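Side-chain contacts in syndapin (Drosophila melanogaster, PDB 3I2W), which probably takes part in endocytosis and the internalisation of plasma membrane proteins, binding phospholipids at the membrane: residues B[14-19]-B[217-222]; B[19-24]-B[100-105]; B[76-81]-B[249-254]. All coordinates share one frame; numbering follows the deposited sequence.

Interaction 1. Residues B[14-19]-B[217-222]; sequences TKRIED and KCQTFE
R16 reaches from helix 11-58 to the flank of helix 169-240, where its guanidinium lies nearly parallel to the carboxylate of E222. The two planes are only 22° apart and stacked, with E222 CG over one face of the guanidinium, 3.2 Å above its plane and offset toward the rim. The carboxylate itself sits further back along the arginine: the bend at chi3 (60°) goes with a second touch there, where CD of R16 comes 3.6 Å from OE1 of E222.

The electrostatic part of the pair is looser. R16 NE is 4.1 Å from E222 OE2, and because this oxygen stands well out of the guanidinium plane no N-H is directed at it; opposite charges are near each other without forming a salt bridge. The strongest polar partner of E222 is R225 on its own helix, which forms a salt bridge with OE1.

In the fold, the contact joins the first and the last long helix of the F-BAR bundle. Their short segments run nearly parallel, at 19°, with the axes 10.5 Å apart. The second subunit is close by: its W271 receives the R16 guanidinium in a cation-pi interaction, and its L268 packs on both Q219 and E222.

Q219 meets the guanidinium at its edge, the amide plane nearly coplanar with it. As modelled, NE2 of Q219 lies 2.7 Å from NH2 of R16, which would bring two donors together; the amide is probably turned over, and with it turned back the pair may be a hydrogen bond.

NH2 of R16 comes no nearer to C218 than 4.1 Å, at its backbone C, a loose and oblique touch. The cysteine also rests on L119 of helix 114-159.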
ATOM      1  N   THR B  14      18.084  21.214 -25.407  1.00 25.29           N
ATOM      2  CA  THR B  14      17.127  22.153 -24.911  1.00 26.41           C
ATOM      3  C   THR B  14      15.856  21.375 -24.573  1.00 26.92           C
ATOM      4  O   THR B  14      15.225  21.655 -23.577  1.00 27.42           O
ATOM      5  CB  THR B  14      16.823  23.319 -25.884  1.00 26.57           C
ATOM      6  OG1 THR B  14      16.220  22.820 -27.061  1.00 29.57           O
ATOM      7  CG2 THR B  14      18.048  23.985 -26.330  1.00 27.75           C
ATOM      8  N   LYS B  15      15.495  20.353 -25.346  1.00 26.79           N
ATOM      9  CA  LYS B  15      14.269  19.626 -25.019  1.00 26.23           C
ATOM     10  C   LYS B  15      14.405  19.113 -23.589  1.00 25.17           C
ATOM     11  O   LYS B  15      13.433  19.042 -22.844  1.00 25.24           O
ATOM     12  CB  LYS B  15      13.989  18.502 -26.031  1.00 26.31           C
ATOM     13  CG  LYS B  15      12.803  17.654 -25.732  1.00 27.48           C
ATOM     14  CD  LYS B  15      12.348  16.791 -26.940  1.00 30.41           C
ATOM     15  CE  LYS B  15      11.550  15.497 -26.477  1.00 32.88           C
ATOM     16  NZ  LYS B  15      12.424  14.476 -25.656  1.00 29.68           N
ATOM     17  N   ARG B  16      15.635  18.824 -23.202  1.00 24.02           N
ATOM     18  CA  ARG B  16      15.901  18.207 -21.915  1.00 23.86           C
ATOM     19  C   ARG B  16      15.607  19.138 -20.728  1.00 24.29           C
ATOM     20  O   ARG B  16      15.255  18.676 -19.678  1.00 24.77           O
ATOM     21  CB  ARG B  16      17.325  17.640 -21.845  1.00 22.82           C
ATOM     22  CG  ARG B  16      17.631  17.153 -20.433  1.00 23.70           C
ATOM     23  CD  ARG B  16      19.082  16.745 -20.183  1.00 22.91           C
ATOM     24  NE  ARG B  16      20.012  17.839 -20.405  1.00 22.38           N
ATOM     25  CZ  ARG B  16      21.315  17.766 -20.171  1.00 25.38           C
ATOM     26  NH1 ARG B  16      21.849  16.668 -19.629  1.00 28.07           N
ATOM     27  NH2 ARG B  16      22.085  18.801 -20.447  1.00 24.61           N
ATOM     28  N   ILE B  17      15.785  20.440 -20.904  1.00 24.34           N
ATOM     29  CA  ILE B  17      15.310  21.410 -19.961  1.00 24.08           C
ATOM     30  C   ILE B  17      13.866  21.168 -19.647  1.00 24.84           C
ATOM     31  O   ILE B  17      13.529  21.091 -18.482  1.00 26.64           O
ATOM     32  CB  ILE B  17      15.413  22.839 -20.530  1.00 24.06           C
ATOM     33  CG1 ILE B  17      16.855  23.223 -20.684  1.00 23.76           C
ATOM     34  CG2 ILE B  17      14.790  23.845 -19.624  1.00 23.30           C
ATOM     35  CD1 ILE B  17      17.021  24.493 -21.397  1.00 26.52           C
ATOM     36  N   GLU B  18      13.005  21.100 -20.668  1.00 25.27           N
ATOM     37  CA  GLU B  18      11.566  20.906 -20.487  1.00 25.55           C
ATOM     38  C   GLU B  18      11.237  19.493 -19.965  1.00 26.83           C
ATOM     39  O   GLU B  18      10.284  19.307 -19.236  1.00 27.75           O
ATOM     40  CB  GLU B  18      10.869  21.125 -21.805  1.00 25.21           C
ATOM     41  CG  GLU B  18       9.419  20.634 -21.822  1.00 27.69           C
ATOM     42  CD  GLU B  18       8.439  21.414 -22.747  1.00 27.83           C
ATOM     43  OE1 GLU B  18       8.857  22.310 -23.482  1.00 29.42           O
ATOM     44  OE2 GLU B  18       7.215  21.152 -22.702  1.00 29.56           O
ATOM     45  N   ASP B  19      12.010  18.489 -20.351  1.00 26.53           N
ATOM     46  CA  ASP B  19      11.870  17.227 -19.766  1.00 26.80           C
ATOM     47  C   ASP B  19      12.115  17.354 -18.257  1.00 26.98           C
ATOM     48  O   ASP B  19      11.509  16.633 -17.452  1.00 28.60           O
ATOM     49  CB  ASP B  19      12.827  16.255 -20.444  1.00 27.54           C
ATOM     50  CG  ASP B  19      12.363  15.849 -21.877  1.00 32.15           C
ATOM     51  OD1 ASP B  19      11.162  16.036 -22.231  1.00 36.73           O
ATOM     52  OD2 ASP B  19      13.194  15.327 -22.669  1.00 34.76           O
ATOM     53  N   LYS B 217      26.289  25.696 -19.932  1.00 26.82           N
ATOM     54  CA  LYS B 217      25.253  26.349 -19.179  1.00 26.15           C
ATOM     55  C   LYS B 217      24.121  25.349 -18.881  1.00 27.10           C
ATOM     56  O   LYS B 217      23.497  25.366 -17.779  1.00 27.10           O
ATOM     57  CB  LYS B 217      24.678  27.527 -19.949  1.00 25.69           C
ATOM     58  CG  LYS B 217      25.398  28.863 -19.746  1.00 24.57           C
ATOM     59  CD  LYS B 217      25.092  29.905 -20.874  1.00 23.52           C
ATOM     60  CE  LYS B 217      25.740  31.347 -20.646  1.00 22.90           C
ATOM     61  NZ  LYS B 217      27.242  31.156 -20.659  1.00 27.05           N
ATOM     62  N   CYS B 218      23.879  24.484 -19.865  1.00 26.43           N
ATOM     63  CA  CYS B 218      22.817  23.553 -19.818  1.00 26.45           C
ATOM     64  C   CYS B 218      23.195  22.439 -18.907  1.00 26.35           C
ATOM     65  O   CYS B 218      22.451  22.113 -18.011  1.00 27.54           O
ATOM     66  CB  CYS B 218      22.518  23.044 -21.200  1.00 26.32           C
ATOM     67  SG  CYS B 218      21.691  24.341 -22.176  1.00 33.75           S
ATOM     68  N   GLN B 219      24.342  21.833 -19.134  1.00 26.08           N
ATOM     69  CA  GLN B 219      24.857  20.852 -18.214  1.00 25.70           C
ATOM     70  C   GLN B 219      24.813  21.367 -16.767  1.00 26.22           C
ATOM     71  O   GLN B 219      24.459  20.649 -15.871  1.00 27.29           O
ATOM     72  CB  GLN B 219      26.281  20.442 -18.595  1.00 24.46           C
ATOM     73  CG  GLN B 219      26.377  19.866 -19.956  1.00 23.15           C
ATOM     74  CD  GLN B 219      25.997  18.432 -20.035  1.00 24.56           C
ATOM     75  OE1 GLN B 219      26.861  17.550 -20.011  1.00 29.32           O
ATOM     76  NE2 GLN B 219      24.698  18.157 -20.114  1.00 26.61           N
ATOM     77  N   THR B 220      25.135  22.611 -16.519  1.00 26.50           N
ATOM     78  CA  THR B 220      25.125  23.060 -15.132  1.00 26.76           C
ATOM     79  C   THR B 220      23.729  23.049 -14.530  1.00 26.67           C
ATOM     80  O   THR B 220      23.542  22.614 -13.428  1.00 26.64           O
ATOM     81  CB  THR B 220      25.793  24.430 -15.019  1.00 26.41           C
ATOM     82  OG1 THR B 220      27.140  24.262 -15.395  1.00 26.68           O
ATOM     83  CG2 THR B 220      25.819  24.927 -13.654  1.00 26.39           C
ATOM     84  N   PHE B 221      22.746  23.524 -15.256  1.00 27.97           N
ATOM     85  CA  PHE B 221      21.397  23.415 -14.768  1.00 29.06           C
ATOM     86  C   PHE B 221      21.009  21.993 -14.572  1.00 29.20           C
ATOM     87  O   PHE B 221      20.481  21.655 -13.545  1.00 31.30           O
ATOM     88  CB  PHE B 221      20.422  24.005 -15.714  1.00 29.05           C
ATOM     89  CG  PHE B 221      19.056  24.043 -15.166  1.00 32.50           C
ATOM     90  CD1 PHE B 221      18.797  24.764 -14.017  1.00 38.24           C
ATOM     91  CD2 PHE B 221      18.029  23.379 -15.785  1.00 33.71           C
ATOM     92  CE1 PHE B 221      17.526  24.818 -13.493  1.00 38.53           C
ATOM     93  CE2 PHE B 221      16.779  23.424 -15.291  1.00 35.97           C
ATOM     94  CZ  PHE B 221      16.514  24.136 -14.138  1.00 39.24           C
ATOM     95  N   GLU B 222      21.286  21.141 -15.538  1.00 28.75           N
ATOM     96  CA  GLU B 222      20.950  19.786 -15.376  1.00 27.60           C
ATOM     97  C   GLU B 222      21.637  19.243 -14.143  1.00 28.26           C
ATOM     98  O   GLU B 222      20.992  18.567 -13.396  1.00 30.51           O
ATOM     99  CB  GLU B 222      21.294  18.997 -16.617  1.00 27.01           C
ATOM    100  CG  GLU B 222      20.761  17.592 -16.641  1.00 25.77           C
ATOM    101  CD  GLU B 222      19.260  17.528 -16.627  1.00 31.84           C
ATOM    102  OE1 GLU B 222      18.727  16.411 -16.577  1.00 35.81           O
ATOM    103  OE2 GLU B 222      18.565  18.576 -16.633  1.00 38.82           O
TER

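Interaction 2. Residues B[19-24]-B[100-105]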
ATOM      1  N   ASP B  19      12.010  18.489 -20.351  1.00 26.53           N
ATOM      2  CA  ASP B  19      11.870  17.227 -19.766  1.00 26.80           C
ATOM      3  C   ASP B  19      12.115  17.354 -18.257  1.00 26.98           C
ATOM      4  O   ASP B  19      11.509  16.633 -17.452  1.00 28.60           O
ATOM      5  CB  ASP B  19      12.827  16.255 -20.444  1.00 27.54           C
ATOM      6  CG  ASP B  19      12.363  15.849 -21.877  1.00 32.15           C
ATOM      7  OD1 ASP B  19      11.162  16.036 -22.231  1.00 36.73           O
ATOM      8  OD2 ASP B  19      13.194  15.327 -22.669  1.00 34.76           O
ATOM      9  N   GLY B  20      12.960  18.273 -17.830  1.00 25.49           N
ATOM     10  CA  GLY B  20      13.199  18.369 -16.413  1.00 24.70           C
ATOM     11  C   GLY B  20      11.932  18.799 -15.691  1.00 25.17           C
ATOM     12  O   GLY B  20      11.604  18.244 -14.653  1.00 25.50           O
ATOM     13  N   TYR B  21      11.229  19.819 -16.214  1.00 24.78           N
ATOM     14  CA  TYR B  21       9.896  20.164 -15.726  1.00 24.15           C
ATOM     15  C   TYR B  21       9.018  18.905 -15.627  1.00 24.56           C
ATOM     16  O   TYR B  21       8.584  18.564 -14.531  1.00 25.10           O
ATOM     17  CB  TYR B  21       9.241  21.250 -16.575  1.00 23.17           C
ATOM     18  CG  TYR B  21       7.823  21.654 -16.199  1.00 22.68           C
ATOM     19  CD1 TYR B  21       7.568  22.601 -15.202  1.00 22.06           C
ATOM     20  CD2 TYR B  21       6.726  21.139 -16.884  1.00 23.12           C
ATOM     21  CE1 TYR B  21       6.255  23.009 -14.867  1.00 15.86           C
ATOM     22  CE2 TYR B  21       5.434  21.532 -16.574  1.00 20.40           C
ATOM     23  CZ  TYR B  21       5.210  22.474 -15.547  1.00 21.63           C
ATOM     24  OH  TYR B  21       3.899  22.865 -15.223  1.00 22.86           O
ATOM     25  N   LYS B  22       8.772  18.214 -16.742  1.00 24.02           N
ATOM     26  CA  LYS B  22       7.955  16.972 -16.748  1.00 23.76           C
ATOM     27  C   LYS B  22       8.296  15.967 -15.661  1.00 23.07           C
ATOM     28  O   LYS B  22       7.406  15.420 -14.990  1.00 20.79           O
ATOM     29  CB  LYS B  22       8.140  16.256 -18.066  1.00 23.85           C
ATOM     30  CG  LYS B  22       7.088  16.580 -19.045  1.00 27.73           C
ATOM     31  CD  LYS B  22       7.619  16.666 -20.484  1.00 31.28           C
ATOM     32  CE  LYS B  22       7.488  15.378 -21.244  1.00 30.85           C
ATOM     33  NZ  LYS B  22       7.348  15.859 -22.598  1.00 37.64           N
ATOM     34  N   LEU B  23       9.595  15.688 -15.512  1.00 22.94           N
ATOM     35  CA  LEU B  23      10.029  14.846 -14.403  1.00 22.99           C
ATOM     36  C   LEU B  23       9.690  15.437 -13.030  1.00 23.54           C
ATOM     37  O   LEU B  23       9.350  14.724 -12.130  1.00 24.98           O
ATOM     38  CB  LEU B  23      11.496  14.475 -14.499  1.00 22.42           C
ATOM     39  CG  LEU B  23      11.970  13.737 -15.759  1.00 20.93           C
ATOM     40  CD1 LEU B  23      13.477  13.751 -15.747  1.00 22.15           C
ATOM     41  CD2 LEU B  23      11.474  12.310 -15.918  1.00 15.48           C
ATOM     42  N   CYS B  24       9.715  16.733 -12.840  1.00 24.22           N
ATOM     43  CA  CYS B  24       9.100  17.194 -11.604  1.00 25.06           C
ATOM     44  C   CYS B  24       7.657  16.780 -11.486  1.00 25.16           C
ATOM     45  O   CYS B  24       7.281  16.249 -10.483  1.00 27.28           O
ATOM     46  CB  CYS B  24       9.193  18.701 -11.423  1.00 25.65           C
ATOM     47  SG  CYS B  24      10.899  19.242 -11.270  1.00 26.00           S
ATOM     48  N   THR B 100       8.021  23.351  -5.012  1.00 22.93           N
ATOM     49  CA  THR B 100       8.652  24.623  -4.811  1.00 22.52           C
ATOM     50  C   THR B 100       9.765  24.817  -5.800  1.00 23.85           C
ATOM     51  O   THR B 100       9.838  25.882  -6.471  1.00 26.38           O
ATOM     52  CB  THR B 100       9.148  24.808  -3.366  1.00 21.89           C
ATOM     53  OG1 THR B 100       8.148  25.494  -2.602  1.00 20.29           O
ATOM     54  CG2 THR B 100      10.361  25.698  -3.325  1.00 23.28           C
ATOM     55  N   TRP B 101      10.647  23.842  -5.887  1.00 22.84           N
ATOM     56  CA  TRP B 101      11.764  23.917  -6.775  1.00 22.98           C
ATOM     57  C   TRP B 101      11.267  24.120  -8.199  1.00 23.96           C
ATOM     58  O   TRP B 101      11.775  24.945  -8.940  1.00 24.25           O
ATOM     59  CB  TRP B 101      12.478  22.609  -6.636  1.00 22.53           C
ATOM     60  CG  TRP B 101      13.822  22.542  -7.173  1.00 22.61           C
ATOM     61  CD1 TRP B 101      14.975  22.681  -6.472  1.00 23.21           C
ATOM     62  CD2 TRP B 101      14.202  22.163  -8.497  1.00 24.23           C
ATOM     63  NE1 TRP B 101      16.064  22.460  -7.280  1.00 22.52           N
ATOM     64  CE2 TRP B 101      15.624  22.142  -8.533  1.00 23.62           C
ATOM     65  CE3 TRP B 101      13.490  21.847  -9.664  1.00 24.91           C
ATOM     66  CZ2 TRP B 101      16.349  21.858  -9.694  1.00 22.69           C
ATOM     67  CZ3 TRP B 101      14.225  21.539 -10.835  1.00 25.26           C
ATOM     68  CH2 TRP B 101      15.640  21.567 -10.833  1.00 24.32           C
ATOM     69  N   GLN B 102      10.237  23.372  -8.565  1.00 24.88           N
ATOM     70  CA  GLN B 102       9.715  23.420  -9.893  1.00 25.99           C
ATOM     71  C   GLN B 102       9.153  24.817 -10.207  1.00 26.16           C
ATOM     72  O   GLN B 102       9.316  25.284 -11.297  1.00 26.65           O
ATOM     73  CB  GLN B 102       8.652  22.318 -10.069  1.00 26.64           C
ATOM     74  CG  GLN B 102       7.872  22.389 -11.398  1.00 29.23           C
ATOM     75  CD  GLN B 102       6.759  21.372 -11.513  1.00 32.34           C
ATOM     76  OE1 GLN B 102       5.887  21.309 -10.675  1.00 37.56           O
ATOM     77  NE2 GLN B 102       6.783  20.575 -12.567  1.00 34.75           N
ATOM     78  N   LYS B 103       8.451  25.445  -9.274  1.00 26.55           N
ATOM     79  CA  LYS B 103       8.009  26.795  -9.412  1.00 28.28           C
ATOM     80  C   LYS B 103       9.203  27.722  -9.611  1.00 29.04           C
ATOM     81  O   LYS B 103       9.119  28.671 -10.356  1.00 29.17           O
ATOM     82  CB  LYS B 103       7.306  27.199  -8.131  1.00 29.12           C
ATOM     83  CG  LYS B 103       6.769  28.639  -8.117  1.00 32.91           C
ATOM     84  CD  LYS B 103       6.230  29.119  -6.720  1.00 38.95           C
ATOM     85  CE  LYS B 103       5.870  30.671  -6.777  1.00 47.03           C
ATOM     86  NZ  LYS B 103       4.687  31.098  -5.873  1.00 52.36           N
ATOM     87  N   GLU B 104      10.328  27.435  -8.960  1.00 29.53           N
ATOM     88  CA  GLU B 104      11.401  28.412  -8.887  1.00 30.24           C
ATOM     89  C   GLU B 104      12.303  28.379 -10.063  1.00 30.10           C
ATOM     90  O   GLU B 104      12.936  29.376 -10.357  1.00 30.20           O
ATOM     91  CB  GLU B 104      12.218  28.297  -7.611  1.00 30.29           C
ATOM     92  CG  GLU B 104      11.642  29.255  -6.581  1.00 34.22           C
ATOM     93  CD  GLU B 104      12.018  28.918  -5.139  1.00 40.07           C
ATOM     94  OE1 GLU B 104      12.958  28.109  -4.864  1.00 39.11           O
ATOM     95  OE2 GLU B 104      11.345  29.499  -4.260  1.00 45.33           O
ATOM     96  N   ASN B 105      12.323  27.259 -10.766  1.00 29.36           N
ATOM     97  CA  ASN B 105      13.267  27.082 -11.835  1.00 27.71           C
ATOM     98  C   ASN B 105      12.685  27.017 -13.198  1.00 26.88           C
ATOM     99  O   ASN B 105      13.448  26.840 -14.141  1.00 27.12           O
ATOM    100  CB  ASN B 105      14.020  25.801 -11.625  1.00 27.91           C
ATOM    101  CG  ASN B 105      14.828  25.839 -10.401  1.00 27.06           C
ATOM    102  OD1 ASN B 105      15.893  26.416 -10.384  1.00 23.66           O
ATOM    103  ND2 ASN B 105      14.336  25.206  -9.353  1.00 29.74           N
TER
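Y21 and Q102 cross with ring and amide planes 37° apart, and the amide nitrogen comes in over a face of the tyrosine. Q102 NE2 stands 3.3 Å above the ring plane, offset toward the CD1-CE1 rim. The glutamine gets there with CG anti to its backbone N (chi1 172°) and the rest of its chain extended, a straight reach across the antiparallel pair of helices. On the way it passes C24, whose CB lies 3.3 Å from NE2 of Q102.

C24 points its own side chain at helix 63-105. Its SG is 4.0 Å from CE3 of W101 and 5.0 Å from the centroid of the six-membered ring, a cysteine sulfur-aromatic contact, oblique to the ring. N105 ND2, which donates to W101 O, lies over the centre of one face, and F228 stacks on the indole.

Across the two segments NE2 of Q102 also donates to Y21 O, at 3.3 Å, but the N-H...O angle of 123° makes this bond weak. Its strongest polar partner, N25 OD1, lies just further along helix 11-58 and accepts from NE2, while Q28 NE2 donates to OE1. The buried amide therefore has both its nitrogen and its oxygen satisfied by one helix, which fixes its rotation and gives this helix pair a polar grip beside the sulfur-indole contact.

Interaction 3. Residues B[76-81]-B[249-254]; sequences SERISD and PQIYEE
R78 sets CG anti to its carbonyl carbon (chi1 -67°) and then bends at chi2 (-91°), so that its first carbons lie against I251 while its NE turns to E254. The hydrocarbon touch is between CB of R78 and CG1 of I251, 3.3 Å apart, the two side chains meeting at a slant.

The extended E254 comes in at about a right angle to R78, and the guanidinium and carboxylate planes are 55° apart. R78 NE and E254 OE1 form a salt bridge of 3.4 Å, yet the oxygen is well out of the guanidinium plane, so the pair is an attraction of charges with no N-H directed at the oxygen.

Deeper in the interface, I79 CD1 meets the edge of the Y252 ring at its hydroxyl end, 3.4 Å from OH. That hydroxyl is hydrogen-bonded to E75, one turn before I79. I251 CG2, from the same helix as Y252, lies over one face of that ring, offset toward the rim, while L242 and D241 of the second subunit pack on I79 and Y252.

The two segments run antiparallel with axes 10.1 Å apart, where the short helix 247-260 lies against helix 63-105 beside the other subunit, as part of the elongated helical dimer of an F-BAR domain.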
ATOM      1  N   SER B  76      -3.937  -2.229  15.200  1.00 28.79           N
ATOM      2  CA  SER B  76      -4.174  -1.768  13.891  1.00 28.97           C
ATOM      3  C   SER B  76      -4.414  -0.255  13.930  1.00 29.25           C
ATOM      4  O   SER B  76      -4.389   0.415  12.898  1.00 29.77           O
ATOM      5  CB  SER B  76      -5.393  -2.492  13.352  1.00 29.18           C
ATOM      6  OG  SER B  76      -6.560  -2.050  14.039  1.00 30.80           O
ATOM      7  N   GLU B  77      -4.692   0.298  15.099  1.00 28.53           N
ATOM      8  CA  GLU B  77      -4.968   1.707  15.105  1.00 28.14           C
ATOM      9  C   GLU B  77      -3.664   2.484  15.089  1.00 27.77           C
ATOM     10  O   GLU B  77      -3.489   3.454  14.355  1.00 27.48           O
ATOM     11  CB  GLU B  77      -5.953   2.093  16.219  1.00 28.01           C
ATOM     12  CG  GLU B  77      -7.364   2.127  15.604  1.00 31.71           C
ATOM     13  CD  GLU B  77      -8.547   2.413  16.548  1.00 38.87           C
ATOM     14  OE1 GLU B  77      -9.709   2.371  16.014  1.00 40.83           O
ATOM     15  OE2 GLU B  77      -8.356   2.670  17.785  1.00 40.08           O
ATOM     16  N   ARG B  78      -2.733   1.984  15.870  1.00 27.52           N
ATOM     17  CA  ARG B  78      -1.435   2.526  15.975  1.00 28.19           C
ATOM     18  C   ARG B  78      -0.716   2.327  14.640  1.00 27.32           C
ATOM     19  O   ARG B  78       0.097   3.153  14.243  1.00 27.26           O
ATOM     20  CB  ARG B  78      -0.681   1.800  17.089  1.00 29.30           C
ATOM     21  CG  ARG B  78      -1.179   1.993  18.532  1.00 33.26           C
ATOM     22  CD  ARG B  78      -0.515   3.174  19.282  1.00 42.94           C
ATOM     23  NE  ARG B  78      -1.056   3.256  20.652  1.00 52.91           N
ATOM     24  CZ  ARG B  78      -2.344   3.472  20.971  1.00 52.95           C
ATOM     25  NH1 ARG B  78      -3.271   3.651  20.023  1.00 52.37           N
ATOM     26  NH2 ARG B  78      -2.694   3.511  22.250  1.00 51.48           N
ATOM     27  N   ILE B  79      -1.028   1.245  13.930  1.00 26.35           N
ATOM     28  CA  ILE B  79      -0.347   0.997  12.685  1.00 24.78           C
ATOM     29  C   ILE B  79      -0.837   2.022  11.675  1.00 25.66           C
ATOM     30  O   ILE B  79      -0.018   2.614  10.910  1.00 25.52           O
ATOM     31  CB  ILE B  79      -0.551  -0.413  12.141  1.00 24.35           C
ATOM     32  CG1 ILE B  79       0.304  -1.404  12.906  1.00 21.87           C
ATOM     33  CG2 ILE B  79      -0.116  -0.450  10.687  1.00 22.98           C
ATOM     34  CD1 ILE B  79       1.733  -1.134  12.700  1.00 20.03           C
ATOM     35  N   SER B  80      -2.153   2.239  11.687  1.00 24.69           N
ATOM     36  CA  SER B  80      -2.752   3.148  10.781  1.00 25.40           C
ATOM     37  C   SER B  80      -2.174   4.545  10.988  1.00 26.03           C
ATOM     38  O   SER B  80      -1.987   5.283  10.042  1.00 26.48           O
ATOM     39  CB  SER B  80      -4.277   3.176  10.936  1.00 25.83           C
ATOM     40  OG  SER B  80      -4.646   3.962  12.052  1.00 27.14           O
ATOM     41  N   ASP B  81      -1.888   4.933  12.210  1.00 26.23           N
ATOM     42  CA  ASP B  81      -1.295   6.226  12.379  1.00 26.65           C
ATOM     43  C   ASP B  81       0.082   6.307  11.720  1.00 27.01           C
ATOM     44  O   ASP B  81       0.411   7.273  10.961  1.00 28.47           O
ATOM     45  CB  ASP B  81      -1.117   6.515  13.830  1.00 27.27           C
ATOM     46  CG  ASP B  81      -2.419   6.671  14.552  1.00 30.30           C
ATOM     47  OD1 ASP B  81      -3.474   6.918  13.887  1.00 29.49           O
ATOM     48  OD2 ASP B  81      -2.363   6.519  15.809  1.00 35.26           O
ATOM     49  N   PRO B 249       8.381  -0.710  17.756  1.00 37.62           N
ATOM     50  CA  PRO B 249       8.596  -1.635  18.878  1.00 37.71           C
ATOM     51  C   PRO B 249       7.531  -1.476  19.942  1.00 37.41           C
ATOM     52  O   PRO B 249       6.934  -2.440  20.354  1.00 37.42           O
ATOM     53  CB  PRO B 249       9.978  -1.223  19.421  1.00 36.62           C
ATOM     54  CG  PRO B 249      10.635  -0.718  18.274  1.00 36.65           C
ATOM     55  CD  PRO B 249       9.575   0.132  17.594  1.00 37.59           C
ATOM     56  N   GLN B 250       7.244  -0.252  20.333  1.00 38.10           N
ATOM     57  CA  GLN B 250       6.325  -0.041  21.418  1.00 38.85           C
ATOM     58  C   GLN B 250       4.874  -0.588  21.145  1.00 38.17           C
ATOM     59  O   GLN B 250       4.359  -1.296  21.960  1.00 39.29           O
ATOM     60  CB  GLN B 250       6.333   1.422  21.737  1.00 39.53           C
ATOM     61  CG  GLN B 250       5.530   1.808  22.971  1.00 46.54           C
ATOM     62  CD  GLN B 250       5.119   3.300  22.954  1.00 53.28           C
ATOM     63  OE1 GLN B 250       5.747   4.144  22.266  1.00 56.91           O
ATOM     64  NE2 GLN B 250       4.062   3.625  23.704  1.00 54.41           N
ATOM     65  N   ILE B 251       4.234  -0.260  20.017  1.00 36.26           N
ATOM     66  CA  ILE B 251       3.021  -0.920  19.536  1.00 33.21           C
ATOM     67  C   ILE B 251       2.924  -2.440  19.816  1.00 32.44           C
ATOM     68  O   ILE B 251       1.936  -2.882  20.374  1.00 31.77           O
ATOM     69  CB  ILE B 251       2.883  -0.715  18.036  1.00 32.18           C
ATOM     70  CG1 ILE B 251       2.329   0.635  17.763  1.00 29.00           C
ATOM     71  CG2 ILE B 251       1.909  -1.681  17.433  1.00 33.56           C
ATOM     72  CD1 ILE B 251       3.236   1.495  17.050  1.00 30.62           C
ATOM     73  N   TYR B 252       3.944  -3.208  19.432  1.00 30.89           N
ATOM     74  CA  TYR B 252       3.994  -4.630  19.706  1.00 30.68           C
ATOM     75  C   TYR B 252       4.244  -4.947  21.194  1.00 31.48           C
ATOM     76  O   TYR B 252       3.555  -5.752  21.747  1.00 32.04           O
ATOM     77  CB  TYR B 252       4.885  -5.369  18.691  1.00 29.02           C
ATOM     78  CG  TYR B 252       4.235  -5.168  17.375  1.00 31.01           C
ATOM     79  CD1 TYR B 252       3.243  -6.011  16.912  1.00 30.92           C
ATOM     80  CD2 TYR B 252       4.492  -4.036  16.648  1.00 35.05           C
ATOM     81  CE1 TYR B 252       2.586  -5.750  15.731  1.00 30.10           C
ATOM     82  CE2 TYR B 252       3.836  -3.777  15.484  1.00 34.25           C
ATOM     83  CZ  TYR B 252       2.880  -4.610  15.041  1.00 31.98           C
ATOM     84  OH  TYR B 252       2.250  -4.253  13.862  1.00 35.17           O
ATOM     85  N   GLU B 253       5.178  -4.288  21.846  1.00 32.22           N
ATOM     86  CA  GLU B 253       5.358  -4.475  23.241  1.00 34.05           C
ATOM     87  C   GLU B 253       3.990  -4.406  23.980  1.00 33.75           C
ATOM     88  O   GLU B 253       3.627  -5.274  24.768  1.00 33.42           O
ATOM     89  CB  GLU B 253       6.312  -3.388  23.762  1.00 33.85           C
ATOM     90  CG  GLU B 253       6.521  -3.492  25.291  1.00 43.26           C
ATOM     91  CD  GLU B 253       7.680  -2.573  25.798  1.00 59.12           C
ATOM     92  OE1 GLU B 253       8.148  -1.672  24.971  1.00 55.18           O
ATOM     93  OE2 GLU B 253       8.124  -2.745  27.022  1.00 56.79           O
ATOM     94  N   GLU B 254       3.237  -3.364  23.685  1.00 34.08           N
ATOM     95  CA  GLU B 254       2.051  -3.028  24.407  1.00 34.77           C
ATOM     96  C   GLU B 254       0.955  -3.974  24.019  1.00 35.06           C
ATOM     97  O   GLU B 254       0.187  -4.458  24.839  1.00 35.25           O
ATOM     98  CB  GLU B 254       1.645  -1.627  24.039  1.00 35.32           C
ATOM     99  CG  GLU B 254       0.129  -1.467  23.912  1.00 40.04           C
ATOM    100  CD  GLU B 254      -0.366  -0.074  23.383  1.00 44.67           C
ATOM    101  OE1 GLU B 254      -0.184   0.318  22.212  1.00 45.14           O
ATOM    102  OE2 GLU B 254      -1.026   0.619  24.156  1.00 48.63           O
TER

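All three contacts belong to one F-BAR domain and touch the second subunit. Interactions 1 and 2 are neighbours, with centres about 11 Å apart: both use helix 11-58 and share D19, and F221 of the first packs on W101 and N105 of the second. Along the chain, interaction 2 is nested inside the loop closed by interaction 1, whereas the segments of interaction 3 alternate with those of both others. Interaction 3 shares helix 63-105 with interaction 2. Its centre is about 38 Å from that of interaction 2 and about 46 Å from that of interaction 1. Interactions 1 and 2 lie near the chain's centre and interaction 3 about 37 Å from it, so sequence-distant helices meet at both places.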